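Local atomic coordinates of peptidase M16 inactive domain family protein (Pseudomonas fluorescens, PDB entry 3GWB), a protein that is of unknown function but belongs to the M16 metallopeptidase family, carries that family's inactive domain and may have hydrolase activity. Residues Pro34-Arg39 and Gly203-Ser208. Numbering follows the deposited sequence.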
ATOM      1  N   PRO A  34     -19.590 -17.009   5.217  1.00 15.46           N
ATOM      2  CA  PRO A  34     -19.389 -17.339   6.632  1.00 13.61           C
ATOM      3  C   PRO A  34     -18.377 -16.417   7.314  1.00 10.94           C
ATOM      4  O   PRO A  34     -17.383 -16.866   7.889  1.00  9.11           O
ATOM      5  CB  PRO A  34     -18.912 -18.785   6.569  1.00 15.55           C
ATOM      6  CG  PRO A  34     -18.035 -18.763   5.343  1.00 12.05           C
ATOM      7  CD  PRO A  34     -18.891 -17.981   4.350  1.00 15.58           C
HETATM    8  N   MSE A  35     -18.638 -15.123   7.251  1.00 10.60           N
HETATM    9  CA  MSE A  35     -17.741 -14.146   7.850  1.00 11.03           C
HETATM   10  C   MSE A  35     -18.477 -12.848   8.099  1.00 11.19           C
HETATM   11  O   MSE A  35     -19.629 -12.698   7.707  1.00 13.44           O
HETATM   12  CB  MSE A  35     -16.536 -13.903   6.934  1.00 13.99           C
HETATM   13  CG  MSE A  35     -16.868 -13.762   5.455  1.00 21.28           C
HETATM   14 SE   MSE A  35     -15.382 -13.767   4.377  1.00 28.06          SE
HETATM   15  CE  MSE A  35     -14.289 -14.877   5.306  1.00 26.24           C
ATOM     16  N   PHE A  36     -17.816 -11.907   8.756  1.00  9.37           N
ATOM     17  CA  PHE A  36     -18.455 -10.631   9.022  1.00 12.23           C
ATOM     18  C   PHE A  36     -17.408  -9.553   9.220  1.00 12.55           C
ATOM     19  O   PHE A  36     -16.228  -9.848   9.458  1.00  9.65           O
ATOM     20  CB  PHE A  36     -19.363 -10.728  10.258  1.00 11.40           C
ATOM     21  CG  PHE A  36     -18.613 -10.832  11.556  1.00 13.64           C
ATOM     22  CD1 PHE A  36     -18.237  -9.687  12.250  1.00 12.27           C
ATOM     23  CD2 PHE A  36     -18.270 -12.072  12.075  1.00 13.34           C
ATOM     24  CE1 PHE A  36     -17.521  -9.778  13.445  1.00 14.65           C
ATOM     25  CE2 PHE A  36     -17.550 -12.179  13.268  1.00 15.08           C
ATOM     26  CZ  PHE A  36     -17.179 -11.027  13.956  1.00 15.43           C
ATOM     27  N   ASP A  37     -17.854  -8.307   9.106  1.00 11.58           N
ATOM     28  CA  ASP A  37     -16.991  -7.154   9.272  1.00 13.57           C
ATOM     29  C   ASP A  37     -17.508  -6.300  10.416  1.00 14.11           C
ATOM     30  O   ASP A  37     -18.696  -5.978  10.467  1.00 11.45           O
ATOM     31  CB  ASP A  37     -16.969  -6.309   8.001  1.00 18.21           C
ATOM     32  CG  ASP A  37     -16.227  -6.985   6.868  1.00 25.13           C
ATOM     33  OD1 ASP A  37     -16.059  -6.354   5.805  1.00 30.22           O
ATOM     34  OD2 ASP A  37     -15.812  -8.147   7.040  1.00 29.01           O
ATOM     35  N   LEU A  38     -16.606  -5.966  11.335  1.00 12.19           N
ATOM     36  CA  LEU A  38     -16.915  -5.114  12.476  1.00 11.81           C
ATOM     37  C   LEU A  38     -16.059  -3.866  12.299  1.00 12.18           C
ATOM     38  O   LEU A  38     -14.846  -3.957  12.109  1.00 11.97           O
ATOM     39  CB  LEU A  38     -16.556  -5.816  13.790  1.00 11.30           C
ATOM     40  CG  LEU A  38     -16.596  -4.995  15.083  1.00 10.93           C
ATOM     41  CD1 LEU A  38     -17.998  -4.454  15.314  1.00  8.81           C
ATOM     42  CD2 LEU A  38     -16.163  -5.876  16.258  1.00  7.74           C
ATOM     43  N   ARG A  39     -16.687  -2.701  12.356  1.00  9.13           N
ATOM     44  CA  ARG A  39     -15.959  -1.456  12.184  1.00 10.35           C
ATOM     45  C   ARG A  39     -16.358  -0.486  13.286  1.00  9.38           C
ATOM     46  O   ARG A  39     -17.542  -0.307  13.574  1.00  9.57           O
ATOM     47  CB  ARG A  39     -16.273  -0.872  10.803  1.00 13.01           C
ATOM     48  CG  ARG A  39     -15.430   0.325  10.374  1.00 14.15           C
ATOM     49  CD  ARG A  39     -15.831   0.745   8.961  1.00 16.84           C
ATOM     50  NE  ARG A  39     -15.127   1.932   8.472  1.00 15.32           N
ATOM     51  CZ  ARG A  39     -13.872   1.940   8.035  1.00 19.82           C
ATOM     52  NH1 ARG A  39     -13.160   0.820   8.020  1.00 16.66           N
ATOM     53  NH2 ARG A  39     -13.332   3.073   7.600  1.00 17.76           N
ATOM     54  N   GLY A 203     -22.576  -8.932   8.181  1.00 10.45           N
ATOM     55  CA  GLY A 203     -22.155 -10.296   7.925  1.00 11.77           C
ATOM     56  C   GLY A 203     -23.065 -11.425   8.346  1.00 11.38           C
ATOM     57  O   GLY A 203     -24.257 -11.246   8.592  1.00  9.67           O
ATOM     58  N   ASP A 204     -22.467 -12.606   8.434  1.00 12.52           N
ATOM     59  CA  ASP A 204     -23.166 -13.828   8.791  1.00 13.89           C
ATOM     60  C   ASP A 204     -23.461 -13.897  10.285  1.00 12.34           C
ATOM     61  O   ASP A 204     -22.900 -14.718  11.011  1.00 10.98           O
ATOM     62  CB  ASP A 204     -22.318 -15.027   8.344  1.00 13.37           C
ATOM     63  CG  ASP A 204     -22.994 -16.351   8.603  1.00 17.96           C
ATOM     64  OD1 ASP A 204     -24.241 -16.405   8.515  1.00 17.17           O
ATOM     65  OD2 ASP A 204     -22.275 -17.338   8.879  1.00 17.84           O
ATOM     66  N   LEU A 205     -24.362 -13.033  10.739  1.00 11.94           N
ATOM     67  CA  LEU A 205     -24.728 -12.979  12.151  1.00 11.27           C
ATOM     68  C   LEU A 205     -26.220 -12.725  12.275  1.00 12.27           C
ATOM     69  O   LEU A 205     -26.822 -12.109  11.397  1.00 12.60           O
ATOM     70  CB  LEU A 205     -23.995 -11.827  12.842  1.00 11.50           C
ATOM     71  CG  LEU A 205     -22.465 -11.741  12.858  1.00 11.94           C
ATOM     72  CD1 LEU A 205     -22.034 -10.319  13.260  1.00 10.41           C
ATOM     73  CD2 LEU A 205     -21.911 -12.775  13.823  1.00 13.26           C
ATOM     74  N   SER A 206     -26.812 -13.199  13.364  1.00 13.32           N
ATOM     75  CA  SER A 206     -28.227 -12.953  13.610  1.00 13.64           C
ATOM     76  C   SER A 206     -28.257 -11.621  14.363  1.00 12.34           C
ATOM     77  O   SER A 206     -27.218 -11.146  14.823  1.00 12.27           O
ATOM     78  CB  SER A 206     -28.820 -14.058  14.493  1.00 13.40           C
ATOM     79  OG  SER A 206     -28.238 -14.047  15.791  1.00 12.03           O
ATOM     80  N   ARG A 207     -29.431 -11.006  14.473  1.00 11.74           N
ATOM     81  CA  ARG A 207     -29.546  -9.744  15.208  1.00 11.95           C
ATOM     82  C   ARG A 207     -29.078  -9.959  16.656  1.00 10.28           C
ATOM     83  O   ARG A 207     -28.418  -9.098  17.241  1.00  8.34           O
ATOM     84  CB  ARG A 207     -31.004  -9.260  15.177  1.00 14.23           C
ATOM     85  CG  ARG A 207     -31.390  -8.223  16.231  1.00 18.45           C
ATOM     86  CD  ARG A 207     -30.707  -6.877  16.034  1.00 18.44           C
ATOM     87  NE  ARG A 207     -31.094  -5.915  17.074  1.00 18.45           N
ATOM     88  CZ  ARG A 207     -31.971  -4.927  16.911  1.00 19.66           C
ATOM     89  NH1 ARG A 207     -32.576  -4.740  15.746  1.00 18.81           N
ATOM     90  NH2 ARG A 207     -32.248  -4.112  17.921  1.00 21.99           N
ATOM     91  N   SER A 208     -29.416 -11.112  17.228  1.00  8.31           N
ATOM     92  CA  SER A 208     -29.023 -11.428  18.600  1.00 12.68           C
ATOM     93  C   SER A 208     -27.506 -11.555  18.683  1.00 12.28           C
ATOM     94  O   SER A 208     -26.888 -11.074  19.635  1.00 11.45           O
ATOM     95  CB  SER A 208     -29.686 -12.730  19.057  1.00 16.08           C
ATOM     96  OG  SER A 208     -31.100 -12.631  18.967  1.00 21.08           O
TER
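The carbonyl oxygen of Met35 accepts a nearly straight hydrogen bond from the backbone N of Asp204, with O and N 2.9 Å apart and 175° at the hydrogen; the donor lies 32° out of the carbonyl plane. CG of Asp204 stands anti to the backbone N (chi1 -177°), and the carboxylate it carries meets polar partners beyond the two segments: OD1 forms a salt bridge with Arg31, and OD2 accepts a hydrogen bond from the hydroxyl of Ser103. An acid thus suits this place, where it links the loop after 197-203 to the residues flanking strands 35-42 and 95-102. Phe36 and Gly203 form an antiparallel non-hydrogen-bonded pair where 35-42 meets 197-203 in the N-terminal mixed sheet. Their CA atoms are only 3.9 Å apart; having no side chain, Gly203 lets Phe36 CB and Met35 O sit directly against its CA, at 3.7 and 3.5 Å, and the backbone angles of Gly203 by themselves call for glycine. Beyond Gly203, Asp204 centres an inverse gamma turn, closed by Leu205 N bonding to Gly203 O at 2.8 Å. The turn brings Leu205 to Phe36: Leu205 CD1 lies over one face of the Phe36 ring, 4.2 Å from its centroid, in a CH-pi contact. Branched leucine also sets CD2 near Phe36 CD2. The flat, buried ring suits Phe36, offering Leu205 a face while packing on Leu201; Arg108 of helix 105-120 touches both side chains.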